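Local coordinates for N-alpha-acetyltransferase 35, NatC auxiliary subunit (Saccharomyces cerevisiae, PDB 6YGA), which serves as the large auxiliary subunit of the NatC N-terminal acetyltransferase, which acetylates the N-terminal methionine of the L-A virus Gag protein, at residues 406-417 with 446-457. Sequence-based numbering, arbitrary orientation.
Sequences TCRYRQGFNRQL and SMIEFSLKGFDL. With EDO (1,2-ethanediol), chain X; EDO (1,2-ethanediol), chain C; EDO (1,2-ethanediol), chain D.
Arg410 and Phe450 form the tight centre of this packing, the guanidinium lying flat on one face of the phenyl ring with planes 16° apart. Arg410 CZ sits 4.0 Å from the centroid of the Phe450 ring, a cation-pi stack. The arginine chain is extended, with CG anti to the backbone N, which brings it to helix 446-456 with NE placed to donate to Phe450 O at 3.0 Å; the N-H...O angle is a bent 141°. Long, flat and charged, arginine can grip both the ring and the backbone carbonyl of one residue. Phe450, flat and apolar, suits its role as a knob in a hole made by Arg410, Phe413, Asn414 and Leu417, its CD1 3.6 Å from Phe413 CB. Branched Leu417 extends the apolar seam, CD2 meeting CG of selenomethionine Met447 at 3.9 Å.

On one flank, Tyr409 is long enough for OH to donate to Glu449 OE2 (2.9 Å) from above the carboxylate plane, and Tyr721 also binds that oxygen. Flexible Lys453 bends at chi2, passing the Tyr409 ring edge before NZ donates to Thr406 OG1 at 2.8 Å and forms a salt bridge with Asp456 OD2; Leu457 packs its methyls against the Thr406 carbonyl oxygen. The looser side is at Asn414, an exposed polar residue whose OD1 merely rests 3.7 Å from Phe450 CZ, where ethanediol molecules border Asn414 and the Arg410 guanidinium.

The two segments run nearly antiparallel, at 147°, on consecutive helices 406-429 and 433-456, a helical hairpin consistent with the TPR-like alpha-helical repeat family to which this region belongs.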
loop_
_atom_site.group_PDB
_atom_site.type_symbol
_atom_site.label_atom_id
_atom_site.label_comp_id
_atom_site.label_asym_id
_atom_site.label_seq_id
_atom_site.Cartn_x
_atom_site.Cartn_y
_atom_site.Cartn_z
ATOM N N THR B 406 -3.881 -4.598 0.653
ATOM C CA THR B 406 -3.771 -5.806 -0.161
ATOM C C THR B 406 -2.372 -6.012 -0.734
ATOM O O THR B 406 -2.011 -7.151 -1.049
ATOM C CB THR B 406 -4.810 -5.777 -1.288
ATOM O OG1 THR B 406 -4.856 -7.058 -1.927
ATOM C CG2 THR B 406 -4.463 -4.713 -2.319
ATOM N N CYS B 407 -1.574 -4.952 -0.862
ATOM C CA CYS B 407 -0.193 -5.088 -1.308
ATOM C C CYS B 407 0.759 -5.352 -0.145
ATOM O O CYS B 407 1.599 -6.253 -0.222
ATOM C CB CYS B 407 0.242 -3.835 -2.069
ATOM S SG CYS B 407 -0.589 -3.611 -3.651
ATOM N N ARG B 408 0.641 -4.572 0.935
ATOM C CA ARG B 408 1.504 -4.781 2.093
ATOM C C ARG B 408 1.254 -6.136 2.739
ATOM O O ARG B 408 2.156 -6.694 3.375
ATOM C CB ARG B 408 1.295 -3.666 3.119
ATOM C CG ARG B 408 1.757 -2.297 2.660
ATOM C CD ARG B 408 3.270 -2.201 2.640
ATOM N NE ARG B 408 3.728 -0.859 2.296
ATOM C CZ ARG B 408 4.973 -0.431 2.468
ATOM N NH1 ARG B 408 5.887 -1.241 2.987
ATOM N NH2 ARG B 408 5.306 0.808 2.130
ATOM N N TYR B 409 0.040 -6.672 2.600
ATOM C CA TYR B 409 -0.262 -7.986 3.153
ATOM C C TYR B 409 0.696 -9.037 2.606
ATOM O O TYR B 409 1.280 -9.817 3.364
ATOM C CB TYR B 409 -1.717 -8.350 2.852
ATOM C CG TYR B 409 -2.133 -9.742 3.272
ATOM C CD1 TYR B 409 -2.191 -10.102 4.617
ATOM C CD2 TYR B 409 -2.490 -10.690 2.324
ATOM C CE1 TYR B 409 -2.582 -11.376 4.998
ATOM C CE2 TYR B 409 -2.883 -11.961 2.693
ATOM C CZ TYR B 409 -2.928 -12.299 4.028
ATOM O OH TYR B 409 -3.322 -13.570 4.384
ATOM N N ARG B 410 0.888 -9.054 1.285
ATOM C CA ARG B 410 1.817 -10.017 0.703
ATOM C C ARG B 410 3.256 -9.686 1.075
ATOM O O ARG B 410 4.069 -10.591 1.297
ATOM C CB ARG B 410 1.653 -10.068 -0.814
ATOM C CG ARG B 410 2.595 -11.050 -1.489
ATOM C CD ARG B 410 2.312 -11.183 -2.972
ATOM N NE ARG B 410 3.050 -12.299 -3.554
ATOM C CZ ARG B 410 4.259 -12.193 -4.094
ATOM N NH1 ARG B 410 4.874 -11.016 -4.128
ATOM N NH2 ARG B 410 4.853 -13.266 -4.596
ATOM N N GLN B 411 3.588 -8.394 1.159
ATOM C CA GLN B 411 4.956 -8.005 1.487
ATOM C C GLN B 411 5.327 -8.389 2.913
ATOM O O GLN B 411 6.505 -8.624 3.201
ATOM C CB GLN B 411 5.139 -6.505 1.266
ATOM C CG GLN B 411 4.987 -6.094 -0.188
ATOM C CD GLN B 411 4.754 -4.607 -0.370
ATOM O OE1 GLN B 411 5.212 -3.785 0.426
ATOM N NE2 GLN B 411 4.031 -4.253 -1.426
ATOM N N GLY B 412 4.345 -8.461 3.813
ATOM C CA GLY B 412 4.636 -8.852 5.179
ATOM C C GLY B 412 5.167 -10.267 5.295
ATOM O O GLY B 412 5.887 -10.589 6.244
ATOM N N PHE B 413 4.833 -11.128 4.333
ATOM C CA PHE B 413 5.288 -12.510 4.404
ATOM C C PHE B 413 6.761 -12.653 4.046
ATOM O O PHE B 413 7.390 -13.630 4.466
ATOM C CB PHE B 413 4.429 -13.399 3.503
ATOM C CG PHE B 413 3.042 -13.636 4.034
ATOM C CD1 PHE B 413 2.836 -14.438 5.146
ATOM C CD2 PHE B 413 1.945 -13.060 3.419
ATOM C CE1 PHE B 413 1.556 -14.658 5.635
ATOM C CE2 PHE B 413 0.666 -13.275 3.900
ATOM C CZ PHE B 413 0.469 -14.074 5.008
ATOM N N ASN B 414 7.321 -11.707 3.286
ATOM C CA ASN B 414 8.752 -11.725 2.996
ATOM C C ASN B 414 9.573 -11.798 4.278
ATOM O O ASN B 414 10.504 -12.604 4.394
ATOM C CB ASN B 414 9.130 -10.486 2.182
ATOM C CG ASN B 414 9.003 -10.705 0.691
ATOM O OD1 ASN B 414 9.487 -11.702 0.158
ATOM N ND2 ASN B 414 8.353 -9.770 0.006
ATOM N N ARG B 415 9.225 -10.973 5.263
ATOM C CA ARG B 415 9.916 -11.016 6.546
ATOM C C ARG B 415 9.602 -12.299 7.310
ATOM O O ARG B 415 10.495 -12.893 7.922
ATOM C CB ARG B 415 9.542 -9.784 7.372
ATOM C CG ARG B 415 9.806 -9.912 8.862
ATOM C CD ARG B 415 9.430 -8.635 9.603
ATOM N NE ARG B 415 9.531 -8.804 11.050
ATOM C CZ ARG B 415 10.660 -8.676 11.739
ATOM N NH1 ARG B 415 11.790 -8.376 11.114
ATOM N NH2 ARG B 415 10.661 -8.851 13.053
ATOM N N GLN B 416 8.345 -12.749 7.275
ATOM C CA GLN B 416 7.943 -13.875 8.117
ATOM C C GLN B 416 8.635 -15.171 7.710
ATOM O O GLN B 416 9.054 -15.948 8.575
ATOM C CB GLN B 416 6.428 -14.070 8.065
ATOM C CG GLN B 416 5.604 -12.985 8.731
ATOM C CD GLN B 416 4.121 -13.312 8.716
ATOM O OE1 GLN B 416 3.730 -14.479 8.796
ATOM N NE2 GLN B 416 3.287 -12.285 8.602
ATOM N N LEU B 417 8.743 -15.434 6.404
ATOM C CA LEU B 417 9.154 -16.760 5.951
ATOM C C LEU B 417 10.537 -17.129 6.470
ATOM O O LEU B 417 10.759 -18.261 6.914
ATOM C CB LEU B 417 9.119 -16.838 4.426
ATOM C CG LEU B 417 7.758 -16.660 3.751
ATOM C CD1 LEU B 417 7.838 -17.059 2.288
ATOM C CD2 LEU B 417 6.670 -17.438 4.475
ATOM N N SER B 446 2.172 -20.070 5.415
ATOM C CA SER B 446 2.518 -18.723 4.978
ATOM C C SER B 446 3.183 -18.746 3.609
ATOM O O SER B 446 2.952 -17.849 2.790
ATOM C CB SER B 446 3.422 -18.049 6.009
ATOM O OG SER B 446 2.726 -17.804 7.219
HETATM N N MSE B 447 4.004 -19.757 3.339
HETATM C CA MSE B 447 4.643 -19.896 2.033
HETATM C C MSE B 447 3.592 -20.040 0.936
HETATM O O MSE B 447 3.705 -19.443 -0.135
HETATM C CB MSE B 447 5.587 -21.102 2.009
HETATM C CG MSE B 447 6.804 -20.987 2.918
HETATM SE SE MSE B 447 7.803 -22.666 3.053
HETATM C CE MSE B 447 8.630 -22.704 1.289
ATOM N N ILE B 448 2.567 -20.844 1.222
ATOM C CA ILE B 448 1.495 -21.068 0.259
ATOM C C ILE B 448 0.668 -19.802 0.078
ATOM O O ILE B 448 0.374 -19.388 -1.049
ATOM C CB ILE B 448 0.627 -22.258 0.706
ATOM C CG1 ILE B 448 1.419 -23.565 0.599
ATOM C CG2 ILE B 448 -0.663 -22.314 -0.090
ATOM C CD1 ILE B 448 0.772 -24.737 1.309
ATOM N N GLU B 449 0.286 -19.165 1.189
ATOM C CA GLU B 449 -0.506 -17.941 1.115
ATOM C C GLU B 449 0.257 -16.834 0.397
ATOM O O GLU B 449 -0.319 -16.093 -0.409
ATOM C CB GLU B 449 -0.907 -17.498 2.522
ATOM C CG GLU B 449 -1.663 -16.177 2.584
ATOM C CD GLU B 449 -3.121 -16.312 2.186
ATOM O OE1 GLU B 449 -3.589 -17.453 1.983
ATOM O OE2 GLU B 449 -3.803 -15.274 2.085
ATOM N N PHE B 450 1.557 -16.712 0.672
ATOM C CA PHE B 450 2.376 -15.705 0.004
ATOM C C PHE B 450 2.424 -15.934 -1.503
ATOM O O PHE B 450 2.387 -14.976 -2.284
ATOM C CB PHE B 450 3.785 -15.715 0.599
ATOM C CG PHE B 450 4.780 -14.888 -0.164
ATOM C CD1 PHE B 450 4.790 -13.508 -0.046
ATOM C CD2 PHE B 450 5.721 -15.494 -0.979
ATOM C CE1 PHE B 450 5.713 -12.747 -0.739
ATOM C CE2 PHE B 450 6.644 -14.742 -1.675
ATOM C CZ PHE B 450 6.642 -13.366 -1.556
ATOM N N SER B 451 2.499 -17.196 -1.931
ATOM C CA SER B 451 2.630 -17.486 -3.356
ATOM C C SER B 451 1.321 -17.243 -4.096
ATOM O O SER B 451 1.305 -16.604 -5.154
ATOM C CB SER B 451 3.094 -18.928 -3.560
ATOM O OG SER B 451 4.341 -19.167 -2.933
ATOM N N LEU B 452 0.211 -17.765 -3.565
ATOM C CA LEU B 452 -1.076 -17.590 -4.231
ATOM C C LEU B 452 -1.503 -16.128 -4.241
ATOM O O LEU B 452 -2.192 -15.690 -5.167
ATOM C CB LEU B 452 -2.144 -18.453 -3.555
ATOM C CG LEU B 452 -1.954 -19.974 -3.606
ATOM C CD1 LEU B 452 -3.048 -20.687 -2.823
ATOM C CD2 LEU B 452 -1.912 -20.474 -5.044
ATOM N N LYS B 453 -1.099 -15.358 -3.229
ATOM C CA LYS B 453 -1.475 -13.950 -3.179
ATOM C C LYS B 453 -0.916 -13.181 -4.371
ATOM O O LYS B 453 -1.493 -12.166 -4.781
ATOM C CB LYS B 453 -1.008 -13.340 -1.854
ATOM C CG LYS B 453 -1.305 -11.864 -1.699
ATOM C CD LYS B 453 -2.780 -11.598 -1.526
ATOM C CE LYS B 453 -3.047 -10.107 -1.536
ATOM N NZ LYS B 453 -4.493 -9.807 -1.376
ATOM N N GLY B 454 0.193 -13.659 -4.947
ATOM C CA GLY B 454 0.757 -13.016 -6.124
ATOM C C GLY B 454 -0.176 -13.010 -7.321
ATOM O O GLY B 454 -0.136 -12.087 -8.141
ATOM N N PHE B 455 -1.032 -14.029 -7.439
ATOM C CA PHE B 455 -1.997 -14.053 -8.535
ATOM C C PHE B 455 -3.075 -12.994 -8.345
ATOM O O PHE B 455 -3.564 -12.419 -9.324
ATOM C CB PHE B 455 -2.631 -15.439 -8.663
ATOM C CG PHE B 455 -1.731 -16.459 -9.294
ATOM C CD1 PHE B 455 -1.485 -16.436 -10.659
ATOM C CD2 PHE B 455 -1.138 -17.448 -8.527
ATOM C CE1 PHE B 455 -0.659 -17.378 -11.242
ATOM C CE2 PHE B 455 -0.314 -18.388 -9.105
ATOM C CZ PHE B 455 -0.071 -18.353 -10.465
ATOM N N ASP B 456 -3.463 -12.729 -7.095
ATOM C CA ASP B 456 -4.472 -11.706 -6.839
ATOM C C ASP B 456 -3.950 -10.320 -7.186
ATOM O O ASP B 456 -4.720 -9.454 -7.614
ATOM C CB ASP B 456 -4.918 -11.766 -5.376
ATOM C CG ASP B 456 -6.004 -10.756 -5.048
ATOM O OD1 ASP B 456 -7.105 -10.839 -5.637
ATOM O OD2 ASP B 456 -5.765 -9.886 -4.185
ATOM N N LEU B 457 -2.649 -10.101 -7.029
ATOM C CA LEU B 457 -2.018 -8.826 -7.331
ATOM C C LEU B 457 -1.476 -8.757 -8.753
ATOM O O LEU B 457 -0.907 -7.727 -9.130
ATOM C CB LEU B 457 -0.891 -8.554 -6.329
ATOM C CG LEU B 457 -1.295 -8.566 -4.850
ATOM C CD1 LEU B 457 -0.071 -8.525 -3.959
ATOM C CD2 LEU B 457 -2.230 -7.406 -4.520
HETATM C C1 EDO X . 6.005 -4.672 4.929
HETATM O O1 EDO X . 6.616 -4.005 3.817
HETATM C C2 EDO X . 4.526 -4.897 4.636
HETATM O O2 EDO X . 3.890 -5.537 5.749
HETATM C C1 EDO C . 8.710 -13.118 -5.722
HETATM O O1 EDO C . 7.602 -13.674 -6.438
HETATM C C2 EDO C . 8.256 -11.911 -4.907
HETATM O O2 EDO C . 7.817 -10.867 -5.783
HETATM C C1 EDO D . 12.387 -10.486 -2.871
HETATM O O1 EDO D . 10.990 -10.753 -2.695
HETATM C C2 EDO D . 13.201 -11.767 -2.737
HETATM O O2 EDO D . 13.048 -12.309 -1.420
HETATM O O HOH W 1 -6.065 -7.219 -4.560
#